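Local coordinates for Peptide/nickel transport system substrate-binding protein (Listeria monocytogenes serotype 1/2a, PDB 5KZT), which binds peptides outside the cell and probably hands them to a membrane transporter for uptake, as an OppA-type solute-binding protein, at residues A[96-99]-A[100-104]; A[171-174]-A[175-179]; A[178-181]-A[182-185]. One frame throughout, in Å; residues are numbered along the deposited sequence.

In the fold
From the N terminus, interaction 1 comes first, inside helix 94-105. Helix 171-177 follows, after strands 138-140 and 145-149 of an antiparallel sheet, and holds interaction 2. Interaction 3 lies in the loop that leaves this helix for strand 194-197; it shares G178 and E179 with interaction 2. Each contact closes only a helical turn or a beta turn, and none crosses another. The ties between them are side chains. Y99 and R103 of interaction 1 pack on V174 of interaction 2. Y181 of interaction 3 reaches V174, F173 and R103. The centres of interactions 2 and 3 are about 8 Å apart.

Interaction 1 (A[96-99]-A[100-104]); sequences DYVY and SWRRA
The backbone N-H of W101 bonds to Y97 O at 2.9 Å. R103 N reaches Y99 O over the same length, 2.9 Å. S100 N to D96 O and R102 N to V98 O complete the set. These are the i to i+4 bonds of an alpha helix, here the middle turns of helix 94-105. The helix has different surroundings on its different sides. Y97 and W101 turn to strands 138-140 and 145-149, whereas Y99 and R103 face helix 171-177.

On the first side, W101 NE1 lies at the edge of the Y97 ring, near its plane, 4.2 Å from Y97 CD2. That N-H is used elsewhere, on F166 O. The W101 ring also meets F166 and F117 edge-to-face. S100 OG likewise bonds outside the turn, to F167 O.

V98 and R102 lie side by side and point the same way. V98 CG1 is anti to the backbone N (chi1 172°). It sits over one face of the R102 guanidinium, toward the rim, 3.3 Å from R102 NE. The R102 chain, extended from CG to NE, lays its flat end against this methyl.

Y99 and R103 run at a slant to each other. The ring and the guanidinium are 21° from parallel, but the closest touch between the side chains is Y99 OH to R103 CD, at 3.6 Å. This is packing along the aliphatic part of the arginine. The charged end goes on to D29, where R103 NH2 forms a salt bridge with OD2.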
loop_
_atom_site.group_PDB
_atom_site.type_symbol
_atom_site.label_atom_id
_atom_site.label_comp_id
_atom_site.label_asym_id
_atom_site.label_seq_id
_atom_site.Cartn_x
_atom_site.Cartn_y
_atom_site.Cartn_z
ATOM N N ASP A 96 -10.863 -16.981 -15.909
ATOM C CA ASP A 96 -10.125 -15.739 -15.731
ATOM C C ASP A 96 -9.528 -15.637 -14.333
ATOM O O ASP A 96 -8.464 -15.043 -14.151
ATOM C CB ASP A 96 -11.030 -14.529 -15.942
ATOM C CG ASP A 96 -11.657 -14.477 -17.309
ATOM O OD1 ASP A 96 -11.147 -15.065 -18.275
ATOM O OD2 ASP A 96 -12.694 -13.791 -17.423
ATOM N N TYR A 97 -10.230 -16.191 -13.345
ATOM C CA TYR A 97 -9.712 -16.212 -11.983
ATOM C C TYR A 97 -8.625 -17.257 -11.834
ATOM O O TYR A 97 -7.582 -16.996 -11.213
ATOM C CB TYR A 97 -10.804 -16.485 -10.964
ATOM C CG TYR A 97 -11.803 -15.381 -10.826
ATOM C CD1 TYR A 97 -12.911 -15.325 -11.661
ATOM C CD2 TYR A 97 -11.665 -14.407 -9.852
ATOM C CE1 TYR A 97 -13.847 -14.298 -11.539
ATOM C CE2 TYR A 97 -12.594 -13.383 -9.724
ATOM C CZ TYR A 97 -13.687 -13.354 -10.562
ATOM O OH TYR A 97 -14.636 -12.386 -10.460
ATOM N N VAL A 98 -8.852 -18.431 -12.406
ATOM C CA VAL A 98 -7.847 -19.480 -12.370
ATOM C C VAL A 98 -6.561 -18.968 -13.015
ATOM O O VAL A 98 -5.471 -19.079 -12.437
ATOM C CB VAL A 98 -8.326 -20.770 -13.060
ATOM C CG1 VAL A 98 -7.201 -21.793 -13.179
ATOM C CG2 VAL A 98 -9.475 -21.381 -12.283
ATOM N N TYR A 99 -6.694 -18.397 -14.203
ATOM C CA TYR A 99 -5.537 -17.834 -14.892
ATOM C C TYR A 99 -4.793 -16.809 -14.034
ATOM O O TYR A 99 -3.587 -16.907 -13.885
ATOM C CB TYR A 99 -5.943 -17.218 -16.231
ATOM C CG TYR A 99 -4.840 -16.392 -16.830
ATOM C CD1 TYR A 99 -3.676 -16.997 -17.345
ATOM C CD2 TYR A 99 -4.920 -15.016 -16.838
ATOM C CE1 TYR A 99 -2.651 -16.234 -17.872
ATOM C CE2 TYR A 99 -3.900 -14.245 -17.361
ATOM C CZ TYR A 99 -2.772 -14.855 -17.872
ATOM O OH TYR A 99 -1.768 -14.054 -18.375
ATOM N N SER A 100 -5.500 -15.833 -13.473
ATOM C CA SER A 100 -4.812 -14.739 -12.765
ATOM C C SER A 100 -4.203 -15.150 -11.421
ATOM O O SER A 100 -3.153 -14.648 -11.049
ATOM C CB SER A 100 -5.702 -13.523 -12.580
ATOM O OG SER A 100 -6.702 -13.774 -11.635
ATOM N N TRP A 101 -4.846 -16.036 -10.686
ATOM C CA TRP A 101 -4.250 -16.504 -9.436
ATOM C C TRP A 101 -3.005 -17.362 -9.744
ATOM O O TRP A 101 -1.977 -17.220 -9.076
ATOM C CB TRP A 101 -5.249 -17.274 -8.615
ATOM C CG TRP A 101 -6.394 -16.480 -8.084
ATOM C CD1 TRP A 101 -6.907 -15.302 -8.560
ATOM C CD2 TRP A 101 -7.207 -16.855 -6.991
ATOM N NE1 TRP A 101 -8.009 -14.924 -7.818
ATOM C CE2 TRP A 101 -8.211 -15.863 -6.843
ATOM C CE3 TRP A 101 -7.169 -17.918 -6.088
ATOM C CZ2 TRP A 101 -9.185 -15.926 -5.830
ATOM C CZ3 TRP A 101 -8.152 -17.983 -5.091
ATOM C CH2 TRP A 101 -9.132 -16.993 -4.978
ATOM N N ARG A 102 -3.066 -18.194 -10.787
ATOM C CA ARG A 102 -1.866 -18.924 -11.184
ATOM C C ARG A 102 -0.763 -17.943 -11.626
ATOM O O ARG A 102 0.403 -18.138 -11.292
ATOM C CB ARG A 102 -2.163 -19.941 -12.279
ATOM C CG ARG A 102 -3.047 -21.105 -11.876
ATOM C CD ARG A 102 -3.313 -22.003 -13.068
ATOM N NE ARG A 102 -4.169 -23.139 -12.741
ATOM C CZ ARG A 102 -4.607 -24.050 -13.607
ATOM N NH1 ARG A 102 -4.240 -24.029 -14.877
ATOM N NH2 ARG A 102 -5.404 -25.011 -13.188
ATOM N N ARG A 103 -1.139 -16.877 -12.342
ATOM C CA ARG A 103 -0.185 -15.836 -12.745
ATOM C C ARG A 103 0.510 -15.214 -11.541
ATOM O O ARG A 103 1.716 -14.988 -11.582
ATOM C CB ARG A 103 -0.867 -14.722 -13.568
ATOM C CG ARG A 103 0.060 -13.645 -14.116
ATOM C CD ARG A 103 -0.634 -12.848 -15.210
ATOM N NE ARG A 103 0.242 -11.841 -15.820
ATOM C CZ ARG A 103 0.237 -10.534 -15.530
ATOM N NH1 ARG A 103 -0.600 -10.014 -14.628
ATOM N NH2 ARG A 103 1.079 -9.724 -16.154
ATOM N N ALA A 104 -0.263 -14.914 -10.494
ATOM C CA ALA A 104 0.267 -14.295 -9.282
ATOM C C ALA A 104 1.291 -15.145 -8.551
ATOM O O ALA A 104 2.244 -14.586 -8.009
ATOM C CB ALA A 104 -0.854 -13.907 -8.319
#

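Interaction 2 (A[171-174]-A[175-179]); sequences EKFV and TEKGE
Helix 171-177 is a short helix, and the contact runs along its length from E171 to G178, the first residue to leave helical phi/psi. E171 O is gripped twice by T175. T175 OG1 donates to it at 2.8 Å and T175 N at 2.9 Å, from opposite faces of the carbonyl plane. The hydroxyl can fold back because OG1 is anti to the carbonyl carbon (chi1 -57°).

E176 N bonds to K172 O. The side chains of these two residues lie alongside each other, with K172 CG 3.7 Å from E176 OE2. Their charged atoms, K172 NZ and E176 OE2, stay 5.2 Å apart, so any attraction is probably loose.

K177 N bonds to F173 O, and the K177 side chain crosses the F173 ring obliquely. K177 CG stands over one face, toward the rim, 4.1 Å from the ring centroid in a CH-pi contact. The bend at chi2 (-61°) then brings K177 CE to 3.6 Å from F173 CZ.

G178 N makes a weak bond to V174 O, at 130°, and also bonds T175 O at 3.1 Å. G178 itself has positive phi. A water spans the exit, donating to V174 O and G178 O. V174 itself packs on Y99 and R103 of helix 94-105.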
loop_
_atom_site.group_PDB
_atom_site.type_symbol
_atom_site.label_atom_id
_atom_site.label_comp_id
_atom_site.label_asym_id
_atom_site.label_seq_id
_atom_site.Cartn_x
_atom_site.Cartn_y
_atom_site.Cartn_z
ATOM N N GLU A 171 -7.011 -14.049 -20.067
ATOM C CA GLU A 171 -5.765 -14.687 -20.522
ATOM C C GLU A 171 -5.441 -14.368 -21.976
ATOM O O GLU A 171 -4.290 -14.085 -22.318
ATOM C CB GLU A 171 -5.812 -16.198 -20.339
ATOM C CG GLU A 171 -4.568 -16.924 -20.852
ATOM C CD GLU A 171 -4.518 -18.377 -20.457
ATOM O OE1 GLU A 171 -5.463 -18.884 -19.840
ATOM O OE2 GLU A 171 -3.524 -19.025 -20.791
ATOM N N LYS A 172 -6.458 -14.411 -22.823
ATOM C CA LYS A 172 -6.263 -14.141 -24.240
ATOM C C LYS A 172 -5.696 -12.739 -24.477
ATOM O O LYS A 172 -4.752 -12.543 -25.242
ATOM C CB LYS A 172 -7.579 -14.325 -24.996
ATOM C CG LYS A 172 -7.417 -14.406 -26.500
ATOM C CD LYS A 172 -8.646 -15.018 -27.184
ATOM C CE LYS A 172 -9.880 -14.127 -27.047
ATOM N NZ LYS A 172 -10.752 -14.163 -28.264
ATOM N N PHE A 173 -6.276 -11.768 -23.815
ATOM C CA PHE A 173 -5.825 -10.394 -23.948
ATOM C C PHE A 173 -4.417 -10.165 -23.371
ATOM O O PHE A 173 -3.579 -9.528 -24.022
ATOM C CB PHE A 173 -6.820 -9.460 -23.276
ATOM C CG PHE A 173 -6.477 -8.011 -23.431
ATOM C CD1 PHE A 173 -6.930 -7.290 -24.525
ATOM C CD2 PHE A 173 -5.719 -7.357 -22.468
ATOM C CE1 PHE A 173 -6.630 -5.938 -24.672
ATOM C CE2 PHE A 173 -5.406 -6.002 -22.599
ATOM C CZ PHE A 173 -5.870 -5.288 -23.703
ATOM N N VAL A 174 -4.169 -10.672 -22.161
ATOM C CA VAL A 174 -2.870 -10.530 -21.509
ATOM C C VAL A 174 -1.785 -11.157 -22.370
ATOM O O VAL A 174 -0.726 -10.553 -22.573
ATOM C CB VAL A 174 -2.841 -11.127 -20.071
ATOM C CG1 VAL A 174 -1.438 -11.076 -19.476
ATOM C CG2 VAL A 174 -3.771 -10.348 -19.142
ATOM N N THR A 175 -2.062 -12.360 -22.877
ATOM C CA THR A 175 -1.111 -13.075 -23.730
ATOM C C THR A 175 -0.802 -12.304 -25.022
ATOM O O THR A 175 0.363 -12.126 -25.366
ATOM C CB THR A 175 -1.599 -14.501 -24.060
ATOM O OG1 THR A 175 -1.834 -15.218 -22.845
ATOM C CG2 THR A 175 -0.565 -15.250 -24.900
ATOM N N GLU A 176 -1.842 -11.835 -25.712
ATOM C CA GLU A 176 -1.699 -11.009 -26.920
ATOM C C GLU A 176 -0.822 -9.768 -26.737
ATOM O O GLU A 176 -0.052 -9.439 -27.619
ATOM C CB GLU A 176 -3.072 -10.565 -27.444
ATOM C CG GLU A 176 -3.831 -11.671 -28.158
ATOM C CD GLU A 176 -5.347 -11.453 -28.256
ATOM O OE1 GLU A 176 -5.900 -10.572 -27.550
ATOM O OE2 GLU A 176 -5.995 -12.193 -29.035
ATOM N N LYS A 177 -0.935 -9.083 -25.602
ATOM C CA LYS A 177 -0.135 -7.881 -25.367
ATOM C C LYS A 177 1.313 -8.143 -24.959
ATOM O O LYS A 177 2.140 -7.217 -25.031
ATOM C CB LYS A 177 -0.819 -6.981 -24.323
ATOM C CG LYS A 177 -2.213 -6.511 -24.718
ATOM C CD LYS A 177 -2.209 -5.681 -26.007
ATOM C CE LYS A 177 -3.618 -5.450 -26.525
ATOM N NZ LYS A 177 -3.620 -4.976 -27.937
ATOM N N GLY A 178 1.610 -9.371 -24.506
ATOM C CA GLY A 178 2.965 -9.764 -24.091
ATOM C C GLY A 178 3.599 -8.787 -23.111
ATOM O O GLY A 178 2.936 -8.339 -22.170
ATOM N N GLU A 179 4.861 -8.406 -23.344
ATOM C CA GLU A 179 5.551 -7.502 -22.405
ATOM C C GLU A 179 5.002 -6.069 -22.359
ATOM O O GLU A 179 5.326 -5.322 -21.430
ATOM C CB GLU A 179 7.077 -7.515 -22.612
ATOM C CG GLU A 179 7.773 -8.845 -22.268
ATOM C CD GLU A 179 7.293 -9.488 -20.962
ATOM O OE1 GLU A 179 6.290 -10.253 -20.998
ATOM O OE2 GLU A 179 7.908 -9.245 -19.892
HETATM O O HOH W 1 1.589 -10.440 -21.209
#

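Interaction 3 (A[178-181]-A[182-185]); sequences GEKY and AQNS
A182 lies beside Y181, with its CB over one face of the Y181 ring. The methyl carbon is 3.9 Å from the ring centroid and 16° off the ring normal, a CH-pi contact between neighbours in sequence. It sits toward the rim, 3.8 Å from Y181 CE2. Y181 has CG anti to the backbone N (chi1 173°), beside the carbonyl carbon. This swings the ring next to the peptide that follows, where A182 N also lies over a face. The ring reaches on to F173 and V174 of helix 171-177. Both Y181 and A182 touch D29.

Q183 comes next. Its backbone N bonds to K180 O at 3.1 Å. The Q183 side chain crosses that of K180 at about a right angle. K180 bends at chi2 and chi3, and this curls its amine round to Q183. K180 NZ comes to 3.4 Å from Q183 CB, a touch on the carbon chain and not on the amide.

N184 is joined to K180 through a water. The water accepts from K180 NZ at 2.9 Å and from N184 ND2 at 3.2 Å, and it donates to Q183 O. One solvent molecule thus links the lysine tip to Q183 and N184. S185 OG bonds W199 O, which places the end of the loop.

The carbonyl of K180 and the N-H of Q183 close a type II beta turn, with Y181 and A182 at its corners and A182 at positive phi (60°).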
loop_
_atom_site.group_PDB
_atom_site.type_symbol
_atom_site.label_atom_id
_atom_site.label_comp_id
_atom_site.label_asym_id
_atom_site.label_seq_id
_atom_site.Cartn_x
_atom_site.Cartn_y
_atom_site.Cartn_z
ATOM N N GLY A 178 1.610 -9.371 -24.506
ATOM C CA GLY A 178 2.965 -9.764 -24.091
ATOM C C GLY A 178 3.599 -8.787 -23.111
ATOM O O GLY A 178 2.936 -8.339 -22.170
ATOM N N GLU A 179 4.861 -8.406 -23.344
ATOM C CA GLU A 179 5.551 -7.502 -22.405
ATOM C C GLU A 179 5.002 -6.069 -22.359
ATOM O O GLU A 179 5.326 -5.322 -21.430
ATOM C CB GLU A 179 7.077 -7.515 -22.612
ATOM C CG GLU A 179 7.773 -8.845 -22.268
ATOM C CD GLU A 179 7.293 -9.488 -20.962
ATOM O OE1 GLU A 179 6.290 -10.253 -20.998
ATOM O OE2 GLU A 179 7.908 -9.245 -19.892
ATOM N N LYS A 180 4.164 -5.685 -23.321
ATOM C CA LYS A 180 3.480 -4.386 -23.246
ATOM C C LYS A 180 2.161 -4.411 -22.432
ATOM O O LYS A 180 1.514 -3.373 -22.264
ATOM C CB LYS A 180 3.245 -3.815 -24.649
ATOM C CG LYS A 180 4.523 -3.423 -25.402
ATOM C CD LYS A 180 5.302 -2.261 -24.769
ATOM C CE LYS A 180 4.577 -0.905 -24.850
ATOM N NZ LYS A 180 4.893 0.024 -23.715
ATOM N N TYR A 181 1.766 -5.574 -21.905
ATOM C CA TYR A 181 0.526 -5.654 -21.128
ATOM C C TYR A 181 0.522 -4.630 -19.987
ATOM O O TYR A 181 1.488 -4.537 -19.232
ATOM C CB TYR A 181 0.281 -7.054 -20.555
ATOM C CG TYR A 181 -0.915 -7.025 -19.624
ATOM C CD1 TYR A 181 -2.187 -6.742 -20.122
ATOM C CD2 TYR A 181 -0.770 -7.180 -18.247
ATOM C CE1 TYR A 181 -3.286 -6.660 -19.295
ATOM C CE2 TYR A 181 -1.875 -7.110 -17.407
ATOM C CZ TYR A 181 -3.127 -6.849 -17.941
ATOM O OH TYR A 181 -4.225 -6.741 -17.135
ATOM N N ALA A 182 -0.566 -3.868 -19.880
ATOM C CA ALA A 182 -0.756 -2.832 -18.841
ATOM C C ALA A 182 0.282 -1.700 -18.818
ATOM O O ALA A 182 0.411 -0.983 -17.828
ATOM C CB ALA A 182 -0.890 -3.475 -17.465
ATOM N N GLN A 183 0.996 -1.496 -19.914
ATOM C CA GLN A 183 1.989 -0.422 -19.967
ATOM C C GLN A 183 1.349 0.907 -20.316
ATOM O O GLN A 183 1.992 1.938 -20.208
ATOM C CB GLN A 183 3.102 -0.775 -20.947
ATOM C CG GLN A 183 3.935 -1.988 -20.521
ATOM C CD GLN A 183 4.741 -1.790 -19.242
ATOM O OE1 GLN A 183 5.049 -2.746 -18.546
ATOM N NE2 GLN A 183 5.120 -0.556 -18.949
ATOM N N ASN A 184 0.098 0.869 -20.763
ATOM C CA ASN A 184 -0.696 2.058 -21.033
ATOM C C ASN A 184 -2.172 1.644 -21.026
ATOM O O ASN A 184 -2.476 0.450 -20.954
ATOM C CB ASN A 184 -0.269 2.695 -22.372
ATOM C CG ASN A 184 -0.343 1.725 -23.537
ATOM O OD1 ASN A 184 -1.372 1.114 -23.779
ATOM N ND2 ASN A 184 0.759 1.563 -24.251
ATOM N N SER A 185 -3.094 2.597 -21.109
ATOM C CA SER A 185 -4.522 2.269 -21.020
ATOM C C SER A 185 -5.072 1.513 -22.236
ATOM O O SER A 185 -6.075 0.811 -22.102
ATOM C CB SER A 185 -5.369 3.515 -20.729
ATOM O OG SER A 185 -5.057 4.569 -21.590
HETATM O O HOH W 2 3.508 2.512 -22.978
#